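Local coordinates for protein SMG-7 (Caenorhabditis elegans, PDB 3ZHE), which forms a heterodimer with SMG-5 through 14-3-3-like domains and acts in nonsense-mediated mRNA decay, at residues B[19-33]-B[45-59]. Sequence-based numbering, arbitrary orientation.
Sequences TEAAPQYLRHLMKMF and FDVKFWNKLKSMMDE
Segments 22-33 and 45-59 of two antiparallel helices in the N-terminal 14-3-3-like domain pack through Leu26 and Phe49 at their centre and Tyr25 and Lys52 beside them. The segment axes approach to 9.7 Å at 161°, and no hydrogen bond joins them. Leu26 CD2 sits over the middle of one face of the Phe49 ring, a CH-pi contact 3.6 Å from its centroid, while Met30 CE and Leu29 CB meet the ring edge. Leu29 uses both branches: CD1 lies 3.5 Å from the backbone N of Phe49, and CD2 is 3.8 Å from Phe45 CD2. In this all-helical bundle, helix 3-14 reaches Tyr25 and Met32, whereas helix 68-92 packs on Met30, Leu53 and Met56. Lys52 bends at chi2 (-67°), bringing CE over the Tyr25 ring, 3.8 Å from its centroid; Lys52 NZ continues over the same face, 4.8 Å from the centroid of the Tyr25 ring, a cation-pi contact. Where 19-33 ends and 45-59 begins, Met32 CE meets the edge of the Phe45 ring, 3.6 Å from Phe45 CE2, and Met32 SD stands obliquely to that ring, a Met-aromatic contact. Phe33 passes Phe45 in the opposite direction, CE2 by Phe45 CB, with Asp46 N at the Phe33 ring edge. Towards the other end, Ala22 CB rests 3.5 Å from Met56 CG, and the Met56 sulfur also meets Pro23, which packs on Val84 of the SMG-5 chain.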
ATOM      1  N   THR B  19     -12.857   1.020  29.897  1.00111.65           N
ATOM      2  CA  THR B  19     -13.168   0.140  28.780  1.00111.00           C
ATOM      3  C   THR B  19     -14.111   0.791  27.770  1.00103.00           C
ATOM      4  O   THR B  19     -13.965   0.601  26.563  1.00102.87           O
ATOM      5  CB  THR B  19     -13.814  -1.170  29.288  1.00126.61           C
ATOM      6  OG1 THR B  19     -13.037  -1.701  30.369  1.00133.54           O
ATOM      7  CG2 THR B  19     -13.895  -2.205  28.180  1.00124.01           C
ATOM      8  N   GLU B  20     -15.070   1.566  28.270  1.00106.86           N
ATOM      9  CA  GLU B  20     -16.127   2.128  27.429  1.00100.71           C
ATOM     10  C   GLU B  20     -15.807   3.515  26.865  1.00 97.01           C
ATOM     11  O   GLU B  20     -16.275   3.872  25.783  1.00 98.03           O
ATOM     12  CB  GLU B  20     -17.449   2.175  28.200  1.00 91.89           C
ATOM     13  N   ALA B  21     -15.017   4.294  27.596  1.00 92.04           N
ATOM     14  CA  ALA B  21     -14.706   5.660  27.186  1.00 89.06           C
ATOM     15  C   ALA B  21     -13.504   5.721  26.246  1.00 94.84           C
ATOM     16  O   ALA B  21     -13.023   6.801  25.907  1.00 95.17           O
ATOM     17  CB  ALA B  21     -14.469   6.539  28.407  1.00 91.08           C
ATOM     18  N   ALA B  22     -13.030   4.555  25.823  1.00 93.98           N
ATOM     19  CA  ALA B  22     -11.821   4.461  25.005  1.00 82.54           C
ATOM     20  C   ALA B  22     -11.931   4.876  23.524  1.00 89.14           C
ATOM     21  O   ALA B  22     -10.998   5.485  23.001  1.00 98.36           O
ATOM     22  CB  ALA B  22     -11.197   3.075  25.132  1.00 77.90           C
ATOM     23  N   PRO B  23     -13.042   4.535  22.834  1.00 85.54           N
ATOM     24  CA  PRO B  23     -13.149   4.971  21.432  1.00 81.01           C
ATOM     25  C   PRO B  23     -13.049   6.489  21.265  1.00 76.73           C
ATOM     26  O   PRO B  23     -12.467   6.969  20.288  1.00 77.38           O
ATOM     27  CB  PRO B  23     -14.544   4.493  21.029  1.00 81.03           C
ATOM     28  CG  PRO B  23     -14.786   3.314  21.878  1.00 83.10           C
ATOM     29  CD  PRO B  23     -14.142   3.622  23.198  1.00 83.54           C
ATOM     30  N   GLN B  24     -13.619   7.222  22.218  1.00 81.20           N
ATOM     31  CA  GLN B  24     -13.529   8.679  22.259  1.00 82.61           C
ATOM     32  C   GLN B  24     -12.066   9.111  22.263  1.00 79.91           C
ATOM     33  O   GLN B  24     -11.642   9.974  21.479  1.00 78.98           O
ATOM     34  CB  GLN B  24     -14.249   9.192  23.512  1.00 87.47           C
ATOM     35  CG  GLN B  24     -14.208  10.695  23.728  1.00 93.60           C
ATOM     36  CD  GLN B  24     -15.016  11.122  24.942  1.00111.75           C
ATOM     37  OE1 GLN B  24     -15.972  10.449  25.331  1.00115.72           O
ATOM     38  NE2 GLN B  24     -14.630  12.238  25.551  1.00120.31           N
ATOM     39  N   TYR B  25     -11.299   8.476  23.142  1.00 80.84           N
ATOM     40  CA  TYR B  25      -9.874   8.731  23.284  1.00 81.96           C
ATOM     41  C   TYR B  25      -9.122   8.424  21.992  1.00 81.65           C
ATOM     42  O   TYR B  25      -8.258   9.195  21.576  1.00 78.79           O
ATOM     43  CB  TYR B  25      -9.312   7.888  24.427  1.00 85.45           C
ATOM     44  CG  TYR B  25      -7.961   8.339  24.927  1.00 80.69           C
ATOM     45  CD1 TYR B  25      -6.791   7.903  24.320  1.00 77.64           C
ATOM     46  CD2 TYR B  25      -7.856   9.199  26.011  1.00 81.83           C
ATOM     47  CE1 TYR B  25      -5.555   8.312  24.779  1.00 81.80           C
ATOM     48  CE2 TYR B  25      -6.626   9.613  26.477  1.00 82.42           C
ATOM     49  CZ  TYR B  25      -5.478   9.167  25.857  1.00 85.38           C
ATOM     50  OH  TYR B  25      -4.248   9.578  26.317  1.00 87.27           O
ATOM     51  N   LEU B  26      -9.453   7.297  21.365  1.00 81.40           N
ATOM     52  CA  LEU B  26      -8.816   6.884  20.115  1.00 80.37           C
ATOM     53  C   LEU B  26      -9.048   7.903  19.007  1.00 72.95           C
ATOM     54  O   LEU B  26      -8.112   8.318  18.316  1.00 85.65           O
ATOM     55  CB  LEU B  26      -9.335   5.513  19.673  1.00 86.23           C
ATOM     56  CG  LEU B  26      -8.794   4.285  20.404  1.00 89.08           C
ATOM     57  CD1 LEU B  26      -9.377   3.012  19.808  1.00 89.34           C
ATOM     58  CD2 LEU B  26      -7.277   4.262  20.338  1.00 90.23           C
ATOM     59  N   ARG B  27     -10.306   8.299  18.843  1.00 67.92           N
ATOM     60  CA  ARG B  27     -10.669   9.276  17.825  1.00 72.81           C
ATOM     61  C   ARG B  27      -9.991  10.618  18.079  1.00 75.90           C
ATOM     62  O   ARG B  27      -9.569  11.300  17.138  1.00 68.28           O
ATOM     63  CB  ARG B  27     -12.186   9.451  17.749  1.00 63.39           C
ATOM     64  CG  ARG B  27     -12.920   8.236  17.208  1.00 63.10           C
ATOM     65  CD  ARG B  27     -14.344   8.586  16.802  1.00 83.41           C
ATOM     66  NE  ARG B  27     -15.104   9.148  17.915  1.00 85.65           N
ATOM     67  CZ  ARG B  27     -15.822   8.426  18.767  1.00 89.16           C
ATOM     68  NH1 ARG B  27     -15.879   7.109  18.634  1.00 89.44           N
ATOM     69  NH2 ARG B  27     -16.480   9.019  19.752  1.00 96.05           N
ATOM     70  N   HIS B  28      -9.876  10.996  19.349  1.00 83.38           N
ATOM     71  CA  HIS B  28      -9.162  12.225  19.678  1.00 81.97           C
ATOM     72  C   HIS B  28      -7.677  12.105  19.329  1.00 83.68           C
ATOM     73  O   HIS B  28      -7.056  13.072  18.887  1.00 88.82           O
ATOM     74  CB  HIS B  28      -9.342  12.597  21.150  1.00 77.96           C
ATOM     75  CG  HIS B  28      -8.880  13.984  21.477  1.00 76.15           C
ATOM     76  ND1 HIS B  28      -9.643  15.102  21.224  1.00 80.36           N
ATOM     77  CD2 HIS B  28      -7.725  14.432  22.025  1.00 68.98           C
ATOM     78  CE1 HIS B  28      -8.983  16.180  21.609  1.00 80.23           C
ATOM     79  NE2 HIS B  28      -7.816  15.800  22.098  1.00 70.97           N
ATOM     80  N   LEU B  29      -7.115  10.914  19.523  1.00 83.54           N
ATOM     81  CA  LEU B  29      -5.732  10.659  19.130  1.00 80.51           C
ATOM     82  C   LEU B  29      -5.570  10.777  17.621  1.00 75.42           C
ATOM     83  O   LEU B  29      -4.538  11.238  17.137  1.00 73.78           O
ATOM     84  CB  LEU B  29      -5.257   9.286  19.609  1.00 63.65           C
ATOM     85  CG  LEU B  29      -4.668   9.230  21.020  1.00 74.45           C
ATOM     86  CD1 LEU B  29      -4.046   7.870  21.295  1.00 64.47           C
ATOM     87  CD2 LEU B  29      -3.644  10.339  21.224  1.00 77.64           C
ATOM     88  N   MET B  30      -6.591  10.354  16.880  1.00 72.78           N
ATOM     89  CA  MET B  30      -6.597  10.514  15.428  1.00 65.54           C
ATOM     90  C   MET B  30      -6.583  11.993  15.055  1.00 64.80           C
ATOM     91  O   MET B  30      -5.838  12.419  14.161  1.00 65.59           O
ATOM     92  CB  MET B  30      -7.822   9.834  14.815  1.00 65.40           C
ATOM     93  CG  MET B  30      -7.740   8.320  14.768  1.00 62.72           C
ATOM     94  SD  MET B  30      -9.306   7.574  14.284  1.00 79.08           S
ATOM     95  CE  MET B  30      -8.775   5.919  13.858  1.00115.92           C
ATOM     96  N   LYS B  31      -7.412  12.769  15.747  1.00 64.95           N
ATOM     97  CA  LYS B  31      -7.474  14.207  15.512  1.00 65.21           C
ATOM     98  C   LYS B  31      -6.131  14.876  15.794  1.00 68.02           C
ATOM     99  O   LYS B  31      -5.686  15.738  15.035  1.00 69.71           O
ATOM    100  CB  LYS B  31      -8.569  14.845  16.369  1.00 67.97           C
ATOM    101  CG  LYS B  31      -8.685  16.348  16.190  1.00 66.36           C
ATOM    102  CD  LYS B  31      -9.783  16.936  17.056  1.00 92.04           C
ATOM    103  CE  LYS B  31      -9.837  18.446  16.896  1.00 91.64           C
ATOM    104  NZ  LYS B  31     -10.876  19.065  17.762  1.00 94.94           N
ATOM    105  N   MET B  32      -5.488  14.471  16.885  1.00 72.16           N
ATOM    106  CA  MET B  32      -4.173  15.001  17.235  1.00 78.88           C
ATOM    107  C   MET B  32      -3.102  14.543  16.243  1.00 86.31           C
ATOM    108  O   MET B  32      -2.100  15.231  16.039  1.00 85.12           O
ATOM    109  CB  MET B  32      -3.788  14.613  18.667  1.00 80.26           C
ATOM    110  CG  MET B  32      -4.730  15.162  19.732  1.00 80.32           C
ATOM    111  SD  MET B  32      -4.124  14.935  21.416  1.00105.75           S
ATOM    112  CE  MET B  32      -2.643  15.944  21.388  1.00 68.93           C
ATOM    113  N   PHE B  33      -3.318  13.384  15.627  1.00 90.73           N
ATOM    114  CA  PHE B  33      -2.407  12.877  14.606  1.00 85.31           C
ATOM    115  C   PHE B  33      -2.477  13.750  13.359  1.00 79.94           C
ATOM    116  O   PHE B  33      -1.461  14.263  12.889  1.00 80.35           O
ATOM    117  CB  PHE B  33      -2.737  11.425  14.246  1.00 83.32           C
ATOM    118  CG  PHE B  33      -1.785  10.418  14.833  1.00 80.00           C
ATOM    119  CD1 PHE B  33      -0.513  10.252  14.307  1.00 81.01           C
ATOM    120  CD2 PHE B  33      -2.170   9.628  15.901  1.00 78.75           C
ATOM    121  CE1 PHE B  33       0.360   9.320  14.849  1.00 80.78           C
ATOM    122  CE2 PHE B  33      -1.305   8.697  16.445  1.00 81.45           C
ATOM    123  CZ  PHE B  33      -0.039   8.542  15.920  1.00 83.16           C
ATOM    124  N   PHE B  45       2.569   8.673  20.006  1.00 84.26           N
ATOM    125  CA  PHE B  45       1.128   8.549  20.205  1.00 77.46           C
ATOM    126  C   PHE B  45       0.576   7.276  19.563  1.00 80.15           C
ATOM    127  O   PHE B  45      -0.547   6.862  19.855  1.00 86.40           O
ATOM    128  CB  PHE B  45       0.390   9.779  19.666  1.00 76.04           C
ATOM    129  CG  PHE B  45       0.370  10.946  20.618  1.00 83.03           C
ATOM    130  CD1 PHE B  45       1.089  10.912  21.801  1.00 90.81           C
ATOM    131  CD2 PHE B  45      -0.386  12.073  20.332  1.00 87.38           C
ATOM    132  CE1 PHE B  45       1.064  11.986  22.675  1.00 96.33           C
ATOM    133  CE2 PHE B  45      -0.415  13.147  21.202  1.00 91.58           C
ATOM    134  CZ  PHE B  45       0.311  13.103  22.375  1.00 95.95           C
ATOM    135  N   ASP B  46       1.364   6.666  18.683  1.00 80.29           N
ATOM    136  CA  ASP B  46       1.005   5.373  18.107  1.00 79.87           C
ATOM    137  C   ASP B  46       0.963   4.319  19.210  1.00 77.65           C
ATOM    138  O   ASP B  46       0.070   3.464  19.237  1.00 74.12           O
ATOM    139  CB  ASP B  46       2.003   4.973  17.017  1.00 84.40           C
ATOM    140  CG  ASP B  46       3.441   5.020  17.497  1.00 92.10           C
ATOM    141  OD1 ASP B  46       3.735   5.825  18.407  1.00 93.02           O
ATOM    142  OD2 ASP B  46       4.275   4.254  16.967  1.00 92.84           O
ATOM    143  N   VAL B  47       1.928   4.397  20.123  1.00 78.78           N
ATOM    144  CA  VAL B  47       1.989   3.501  21.273  1.00 77.62           C
ATOM    145  C   VAL B  47       0.789   3.702  22.192  1.00 75.64           C
ATOM    146  O   VAL B  47       0.232   2.737  22.709  1.00 75.66           O
ATOM    147  CB  VAL B  47       3.291   3.698  22.079  1.00 77.05           C
ATOM    148  CG1 VAL B  47       3.219   2.976  23.420  1.00 68.31           C
ATOM    149  CG2 VAL B  47       4.490   3.221  21.279  1.00 78.49           C
ATOM    150  N   LYS B  48       0.390   4.955  22.388  1.00 73.25           N
ATOM    151  CA  LYS B  48      -0.761   5.257  23.233  1.00 66.42           C
ATOM    152  C   LYS B  48      -2.047   4.732  22.594  1.00 77.92           C
ATOM    153  O   LYS B  48      -2.920   4.182  23.278  1.00 78.75           O
ATOM    154  CB  LYS B  48      -0.859   6.763  23.496  1.00 69.68           C
ATOM    155  CG  LYS B  48       0.383   7.357  24.150  1.00 84.20           C
ATOM    156  CD  LYS B  48       0.069   8.667  24.856  1.00 93.19           C
ATOM    157  CE  LYS B  48       1.233   9.127  25.721  1.00102.80           C
ATOM    158  NZ  LYS B  48       0.862  10.286  26.581  1.00108.52           N
ATOM    159  N   PHE B  49      -2.137   4.898  21.278  1.00 64.56           N
ATOM    160  CA  PHE B  49      -3.256   4.406  20.484  1.00 74.63           C
ATOM    161  C   PHE B  49      -3.399   2.902  20.665  1.00 82.72           C
ATOM    162  O   PHE B  49      -4.458   2.402  21.074  1.00 92.30           O
ATOM    163  CB  PHE B  49      -3.009   4.727  19.008  1.00 70.63           C
ATOM    164  CG  PHE B  49      -4.209   4.529  18.126  1.00 69.70           C
ATOM    165  CD1 PHE B  49      -4.481   3.292  17.564  1.00 62.13           C
ATOM    166  CD2 PHE B  49      -5.055   5.589  17.839  1.00 70.19           C
ATOM    167  CE1 PHE B  49      -5.582   3.111  16.745  1.00 69.68           C
ATOM    168  CE2 PHE B  49      -6.157   5.416  17.020  1.00 68.66           C
ATOM    169  CZ  PHE B  49      -6.420   4.175  16.473  1.00 68.05           C
ATOM    170  N   TRP B  50      -2.322   2.183  20.365  1.00 78.95           N
ATOM    171  CA  TRP B  50      -2.323   0.735  20.512  1.00 79.13           C
ATOM    172  C   TRP B  50      -2.558   0.313  21.961  1.00 84.87           C
ATOM    173  O   TRP B  50      -3.086  -0.762  22.217  1.00 83.85           O
ATOM    174  CB  TRP B  50      -1.017   0.126  19.999  1.00 74.47           C
ATOM    175  CG  TRP B  50      -0.917  -1.336  20.304  1.00 78.86           C
ATOM    176  CD1 TRP B  50      -0.130  -1.926  21.249  1.00 89.93           C
ATOM    177  CD2 TRP B  50      -1.660  -2.394  19.684  1.00 72.19           C
ATOM    178  NE1 TRP B  50      -0.324  -3.287  21.244  1.00 92.86           N
ATOM    179  CE2 TRP B  50      -1.259  -3.600  20.292  1.00 72.39           C
ATOM    180  CE3 TRP B  50      -2.618  -2.436  18.667  1.00 64.83           C
ATOM    181  CZ2 TRP B  50      -1.785  -4.837  19.915  1.00 67.34           C
ATOM    182  CZ3 TRP B  50      -3.137  -3.664  18.293  1.00 65.28           C
ATOM    183  CH2 TRP B  50      -2.721  -4.847  18.916  1.00 80.48           C
ATOM    184  N   ASN B  51      -2.159   1.155  22.907  1.00 85.58           N
ATOM    185  CA  ASN B  51      -2.371   0.849  24.316  1.00 83.91           C
ATOM    186  C   ASN B  51      -3.844   0.899  24.691  1.00 86.92           C
ATOM    187  O   ASN B  51      -4.341   0.016  25.388  1.00 91.75           O
ATOM    188  CB  ASN B  51      -1.553   1.775  25.219  1.00 78.26           C
ATOM    189  CG  ASN B  51      -0.120   1.308  25.380  1.00 75.11           C
ATOM    190  OD1 ASN B  51       0.187   0.133  25.176  1.00 71.93           O
ATOM    191  ND2 ASN B  51       0.766   2.225  25.750  1.00 69.71           N
ATOM    192  N   LYS B  52      -4.539   1.931  24.222  1.00 84.59           N
ATOM    193  CA  LYS B  52      -5.978   2.039  24.434  1.00 82.77           C
ATOM    194  C   LYS B  52      -6.724   0.904  23.743  1.00 74.95           C
ATOM    195  O   LYS B  52      -7.651   0.316  24.308  1.00 70.02           O
ATOM    196  CB  LYS B  52      -6.495   3.389  23.936  1.00 80.14           C
ATOM    197  CG  LYS B  52      -6.312   4.521  24.928  1.00 83.57           C
ATOM    198  CD  LYS B  52      -7.179   4.304  26.156  1.00 83.91           C
ATOM    199  CE  LYS B  52      -7.039   5.446  27.148  1.00 88.25           C
ATOM    200  NZ  LYS B  52      -7.840   5.203  28.380  1.00 93.08           N
ATOM    201  N   LEU B  53      -6.313   0.600  22.516  1.00 76.93           N
ATOM    202  CA  LEU B  53      -6.965  -0.457  21.751  1.00 82.57           C
ATOM    203  C   LEU B  53      -6.778  -1.832  22.404  1.00 77.64           C
ATOM    204  O   LEU B  53      -7.750  -2.546  22.660  1.00 69.22           O
ATOM    205  CB  LEU B  53      -6.449  -0.458  20.313  1.00 88.86           C
ATOM    206  CG  LEU B  53      -7.144  -1.372  19.307  1.00 90.81           C
ATOM    207  CD1 LEU B  53      -7.307  -0.655  17.979  1.00 83.23           C
ATOM    208  CD2 LEU B  53      -6.340  -2.643  19.126  1.00101.08           C
ATOM    209  N   LYS B  54      -5.523  -2.191  22.668  1.00 82.55           N
ATOM    210  CA  LYS B  54      -5.182  -3.443  23.343  1.00 81.43           C
ATOM    211  C   LYS B  54      -5.883  -3.531  24.690  1.00 80.31           C
ATOM    212  O   LYS B  54      -6.337  -4.604  25.097  1.00 82.81           O
ATOM    213  CB  LYS B  54      -3.666  -3.552  23.537  1.00 69.37           C
ATOM    214  CG  LYS B  54      -3.201  -4.752  24.357  1.00 81.14           C
ATOM    215  CD  LYS B  54      -3.399  -6.056  23.606  1.00 81.83           C
ATOM    216  CE  LYS B  54      -2.817  -7.230  24.380  1.00 89.12           C
ATOM    217  NZ  LYS B  54      -3.039  -8.520  23.674  1.00 93.78           N
ATOM    218  N   SER B  55      -5.955  -2.396  25.380  1.00 81.62           N
ATOM    219  CA  SER B  55      -6.728  -2.296  26.611  1.00 72.11           C
ATOM    220  C   SER B  55      -8.149  -2.774  26.369  1.00 82.59           C
ATOM    221  O   SER B  55      -8.583  -3.750  26.973  1.00 84.94           O
ATOM    222  CB  SER B  55      -6.752  -0.859  27.131  1.00 88.48           C
ATOM    223  OG  SER B  55      -7.817  -0.666  28.045  1.00 99.59           O
ATOM    224  N   MET B  56      -8.854  -2.087  25.473  1.00 84.72           N
ATOM    225  CA  MET B  56     -10.226  -2.439  25.114  1.00 85.34           C
ATOM    226  C   MET B  56     -10.388  -3.929  24.852  1.00 84.44           C
ATOM    227  O   MET B  56     -11.223  -4.590  25.478  1.00 84.58           O
ATOM    228  CB  MET B  56     -10.668  -1.669  23.873  1.00 84.17           C
ATOM    229  CG  MET B  56     -11.296  -0.328  24.164  1.00 83.60           C
ATOM    230  SD  MET B  56     -11.787   0.534  22.661  1.00 94.43           S
ATOM    231  CE  MET B  56     -12.694  -0.762  21.823  1.00 86.17           C
ATOM    232  N   MET B  57      -9.580  -4.446  23.931  1.00 81.63           N
ATOM    233  CA  MET B  57      -9.607  -5.864  23.585  1.00 84.67           C
ATOM    234  C   MET B  57      -9.479  -6.761  24.815  1.00 87.62           C
ATOM    235  O   MET B  57     -10.242  -7.713  24.980  1.00 92.26           O
ATOM    236  CB  MET B  57      -8.502  -6.187  22.580  1.00 92.82           C
ATOM    237  CG  MET B  57      -8.621  -5.423  21.273  1.00 94.49           C
ATOM    238  SD  MET B  57      -7.439  -5.991  20.039  1.00 77.43           S
ATOM    239  CE  MET B  57      -7.879  -7.722  19.919  1.00107.26           C
ATOM    240  N   ASP B  58      -8.525  -6.437  25.683  1.00 83.31           N
ATOM    241  CA  ASP B  58      -8.285  -7.238  26.880  1.00 87.41           C
ATOM    242  C   ASP B  58      -9.445  -7.203  27.871  1.00 90.52           C
ATOM    243  O   ASP B  58      -9.939  -8.251  28.285  1.00 85.08           O
ATOM    244  CB  ASP B  58      -6.986  -6.812  27.570  1.00 89.68           C
ATOM    245  CG  ASP B  58      -5.757  -7.137  26.746  1.00 95.58           C
ATOM    246  OD1 ASP B  58      -5.870  -7.975  25.827  1.00103.25           O
ATOM    247  OD2 ASP B  58      -4.681  -6.562  27.012  1.00 94.11           O
ATOM    248  N   GLU B  59      -9.869  -6.001  28.254  1.00 92.67           N
ATOM    249  CA  GLU B  59     -10.950  -5.836  29.221  1.00102.94           C
ATOM    250  C   GLU B  59     -12.231  -6.508  28.734  1.00105.80           C
ATOM    251  O   GLU B  59     -12.919  -7.190  29.498  1.00116.37           O
ATOM    252  CB  GLU B  59     -11.217  -4.351  29.492  1.00109.12           C
ATOM    253  CG  GLU B  59      -9.975  -3.483  29.649  1.00115.12           C
ATOM    254  CD  GLU B  59      -9.113  -3.870  30.833  1.00125.38           C
ATOM    255  OE1 GLU B  59      -9.651  -4.433  31.809  1.00138.92           O
ATOM    256  OE2 GLU B  59      -7.893  -3.604  30.783  1.00116.29           O
TER